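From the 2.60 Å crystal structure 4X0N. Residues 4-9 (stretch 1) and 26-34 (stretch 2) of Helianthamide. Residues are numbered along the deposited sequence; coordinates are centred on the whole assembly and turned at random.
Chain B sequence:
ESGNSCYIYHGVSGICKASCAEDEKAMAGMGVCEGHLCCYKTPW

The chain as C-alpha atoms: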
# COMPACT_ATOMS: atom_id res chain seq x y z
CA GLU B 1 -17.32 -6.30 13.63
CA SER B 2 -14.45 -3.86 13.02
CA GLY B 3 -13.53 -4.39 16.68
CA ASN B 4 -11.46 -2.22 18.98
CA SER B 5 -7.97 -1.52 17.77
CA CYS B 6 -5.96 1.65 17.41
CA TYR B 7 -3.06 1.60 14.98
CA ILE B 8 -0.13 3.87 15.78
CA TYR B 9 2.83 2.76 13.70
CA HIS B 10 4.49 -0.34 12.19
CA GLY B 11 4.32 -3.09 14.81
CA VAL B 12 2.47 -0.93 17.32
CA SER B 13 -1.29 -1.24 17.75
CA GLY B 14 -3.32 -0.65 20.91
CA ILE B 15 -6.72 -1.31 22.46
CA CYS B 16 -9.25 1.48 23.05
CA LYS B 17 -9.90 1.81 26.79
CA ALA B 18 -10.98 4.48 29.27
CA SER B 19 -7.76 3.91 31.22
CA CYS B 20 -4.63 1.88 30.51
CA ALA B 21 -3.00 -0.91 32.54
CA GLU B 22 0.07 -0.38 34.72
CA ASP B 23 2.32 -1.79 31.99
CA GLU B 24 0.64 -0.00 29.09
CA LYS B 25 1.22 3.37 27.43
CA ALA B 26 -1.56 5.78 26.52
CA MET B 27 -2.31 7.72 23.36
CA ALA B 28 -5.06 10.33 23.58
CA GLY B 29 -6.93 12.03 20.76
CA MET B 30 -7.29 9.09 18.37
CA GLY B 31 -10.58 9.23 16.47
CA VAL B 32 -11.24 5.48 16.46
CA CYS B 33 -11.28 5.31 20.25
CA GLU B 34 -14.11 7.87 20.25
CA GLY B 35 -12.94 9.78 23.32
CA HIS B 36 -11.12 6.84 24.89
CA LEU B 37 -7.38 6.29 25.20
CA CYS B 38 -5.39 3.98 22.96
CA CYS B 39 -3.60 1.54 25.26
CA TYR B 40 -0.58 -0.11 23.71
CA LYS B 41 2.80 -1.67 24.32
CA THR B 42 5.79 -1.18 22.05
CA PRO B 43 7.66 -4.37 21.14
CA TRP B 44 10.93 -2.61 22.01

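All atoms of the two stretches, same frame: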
# COMPACT_ATOMS: atom_id res chain seq x y z
N ASN B 4 -12.27 -3.30 18.44
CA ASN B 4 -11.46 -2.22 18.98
C ASN B 4 -9.98 -2.44 18.79
O ASN B 4 -9.44 -3.51 19.09
CB ASN B 4 -11.80 -1.89 20.43
CG ASN B 4 -11.46 -3.01 21.39
OD1 ASN B 4 -11.27 -4.16 20.99
ND2 ASN B 4 -11.40 -2.68 22.68
N SER B 5 -9.33 -1.41 18.27
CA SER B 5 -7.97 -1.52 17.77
C SER B 5 -7.58 -0.12 17.37
O SER B 5 -8.33 0.57 16.68
CB SER B 5 -7.96 -2.43 16.55
OG SER B 5 -6.66 -2.52 16.00
N CYS B 6 -6.41 0.32 17.80
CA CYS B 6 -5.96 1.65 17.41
C CYS B 6 -4.52 1.59 16.94
O CYS B 6 -3.59 1.45 17.73
CB CYS B 6 -6.15 2.64 18.56
SG CYS B 6 -5.74 1.99 20.20
N TYR B 7 -4.36 1.70 15.63
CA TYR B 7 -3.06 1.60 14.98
C TYR B 7 -2.27 2.88 15.17
O TYR B 7 -2.80 3.98 14.99
CB TYR B 7 -3.23 1.32 13.49
CG TYR B 7 -1.93 1.32 12.72
CD1 TYR B 7 -1.12 0.19 12.69
CD2 TYR B 7 -1.50 2.44 12.03
CE1 TYR B 7 0.07 0.18 11.99
CE2 TYR B 7 -0.31 2.45 11.33
CZ TYR B 7 0.47 1.32 11.31
OH TYR B 7 1.66 1.34 10.62
N ILE B 8 -1.01 2.73 15.53
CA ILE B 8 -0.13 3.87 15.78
C ILE B 8 0.99 3.93 14.75
O ILE B 8 1.17 4.94 14.07
CB ILE B 8 0.43 3.87 17.21
CG1 ILE B 8 -0.72 3.95 18.22
CG2 ILE B 8 1.40 5.03 17.41
CD1 ILE B 8 -0.26 3.91 19.65
N TYR B 9 1.74 2.84 14.65
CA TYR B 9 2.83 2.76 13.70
C TYR B 9 3.19 1.29 13.48
O TYR B 9 2.63 0.41 14.14
CB TYR B 9 4.05 3.55 14.19
CG TYR B 9 5.14 3.69 13.15
CD1 TYR B 9 4.91 4.38 11.97
CD2 TYR B 9 6.39 3.12 13.34
CE1 TYR B 9 5.89 4.51 11.01
CE2 TYR B 9 7.38 3.24 12.39
CZ TYR B 9 7.12 3.94 11.22
OH TYR B 9 8.10 4.06 10.26
N ALA B 26 -0.33 5.20 27.04
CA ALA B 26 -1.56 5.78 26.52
C ALA B 26 -1.33 6.75 25.37
O ALA B 26 -0.35 7.50 25.34
CB ALA B 26 -2.31 6.46 27.65
N MET B 27 -2.26 6.73 24.42
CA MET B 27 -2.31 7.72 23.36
C MET B 27 -3.70 8.35 23.28
O MET B 27 -4.67 7.69 22.92
CB MET B 27 -1.92 7.08 22.02
CG MET B 27 -1.71 8.08 20.90
SD MET B 27 -0.14 8.94 21.03
CE MET B 27 1.00 7.56 20.89
N ALA B 28 -3.79 9.62 23.64
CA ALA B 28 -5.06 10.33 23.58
C ALA B 28 -5.33 10.86 22.18
O ALA B 28 -4.43 10.93 21.34
CB ALA B 28 -5.06 11.49 24.57
N GLY B 29 -6.58 11.24 21.93
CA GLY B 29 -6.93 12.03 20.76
C GLY B 29 -7.08 11.25 19.46
O GLY B 29 -7.17 11.84 18.39
N MET B 30 -7.11 9.92 19.55
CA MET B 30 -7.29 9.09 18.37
C MET B 30 -8.77 8.88 18.08
O MET B 30 -9.51 8.34 18.91
CB MET B 30 -6.58 7.75 18.55
CG MET B 30 -5.10 7.87 18.84
SD MET B 30 -4.23 6.30 18.67
CE MET B 30 -4.45 5.99 16.92
N GLY B 31 -9.20 9.32 16.90
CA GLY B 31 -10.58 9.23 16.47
C GLY B 31 -11.30 7.90 16.67
O GLY B 31 -12.47 7.88 17.04
N VAL B 32 -10.60 6.79 16.43
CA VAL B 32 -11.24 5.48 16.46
C VAL B 32 -11.57 5.00 17.86
O VAL B 32 -12.34 4.06 18.03
CB VAL B 32 -10.39 4.41 15.74
CG1 VAL B 32 -10.27 4.73 14.26
CG2 VAL B 32 -9.02 4.29 16.39
N CYS B 33 -10.97 5.63 18.87
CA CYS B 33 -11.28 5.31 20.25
C CYS B 33 -12.52 6.08 20.74
O CYS B 33 -13.11 5.73 21.76
CB CYS B 33 -10.08 5.60 21.16
SG CYS B 33 -8.71 4.44 20.95
N GLU B 34 -12.88 7.12 19.99
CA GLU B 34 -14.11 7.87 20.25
C GLU B 34 -14.14 8.51 21.64
O GLU B 34 -15.15 8.43 22.34
CB GLU B 34 -15.34 6.98 20.03
CG GLU B 34 -15.54 6.58 18.58
CD GLU B 34 -16.53 5.44 18.42
OE1 GLU B 34 -16.58 4.57 19.32
OE2 GLU B 34 -17.24 5.41 17.40

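The contact between residues 4-9 and 26-34 of Helianthamide is a small, largely apolar packing, mainly of side chains, that also touches two backbone carbonyl oxygens, and in it a short strand is covered by two methionines, a valine and a half-cystine without a single hydrogen bond crossing between the two segments. It illustrates a general principle of small disulfide-rich proteins: segments distant in sequence can pack through van der Waals contacts with no hydrogen bond or covalent link between them. Only 263 Å² of surface is buried, counting both sides, and every touching pair is separated by at least 19 residues along the chain.

The strand of the first stretch, Cys6 to Tyr9, presents its side chains unevenly. Cys6 points its CA-to-CB bond toward the second stretch, whereas those of Ser5 and Tyr7 point away, the alternation expected of an extended chain. Cys6 accordingly has the largest covered area of any residue in the contact. Its CB lies 4.0 Å from CG2 of Val32 and 4.1 Å from CE of Met30, so two side chains of the second stretch converge on one methylene group. The backbone places Cys6 and Val32 near each other as well, with 6.6 Å between the CA atom of Cys6 and the CA atom of Val32.

A sulfur pair shows why proximity should not be mistaken for bonding. SG of Cys6 and SG of Cys33 are 3.9 Å apart, far beyond the length of a disulfide, and each cysteine is bonded covalently elsewhere in the structure. The two half-cystines therefore pack against each other as apolar neighbours.

Met30 touches the most residues of the strand. With chi1 m, chi2 t and chi3 p, its side chain brings CE to 3.2 Å from the carbonyl O of Tyr7, the closest approach in the contact, while its SD lies 4.2 Å from CG1 of Ile8. A methionine side chain can thus touch three consecutive strand residues: the CB of Cys6, the main chain of Tyr7 and the side chain of Ile8. Tyr7 joins the contact through its backbone; its side chain comes no nearer than 5.9 Å, from CB of Tyr7 to CE of Met30, and the ring lies farther off.

Ile8 shows how the end of a side chain can do what its first bond does not. Its CA-to-CB bond points sideways, yet the m,t conformation carries CD1 to 4.1 Å from CE of Met27. The CA atom of Ile8 and the CA atom of Met27 are 8.8 Å apart, so side-chain length spans the gap.

At the other end, CG2 of Val32 also touches the main chain of the first stretch, 3.8 Å from O of Ser5. Val32 lies in a 3-10 segment whose local hydrogen bonds, from Cys33 N to Met30 O and from Glu34 N to Gly31 O, each 3.1 Å, bracket it in a compact turn. These bonds are internal to the second stretch; the contact with the first is made by the side chains.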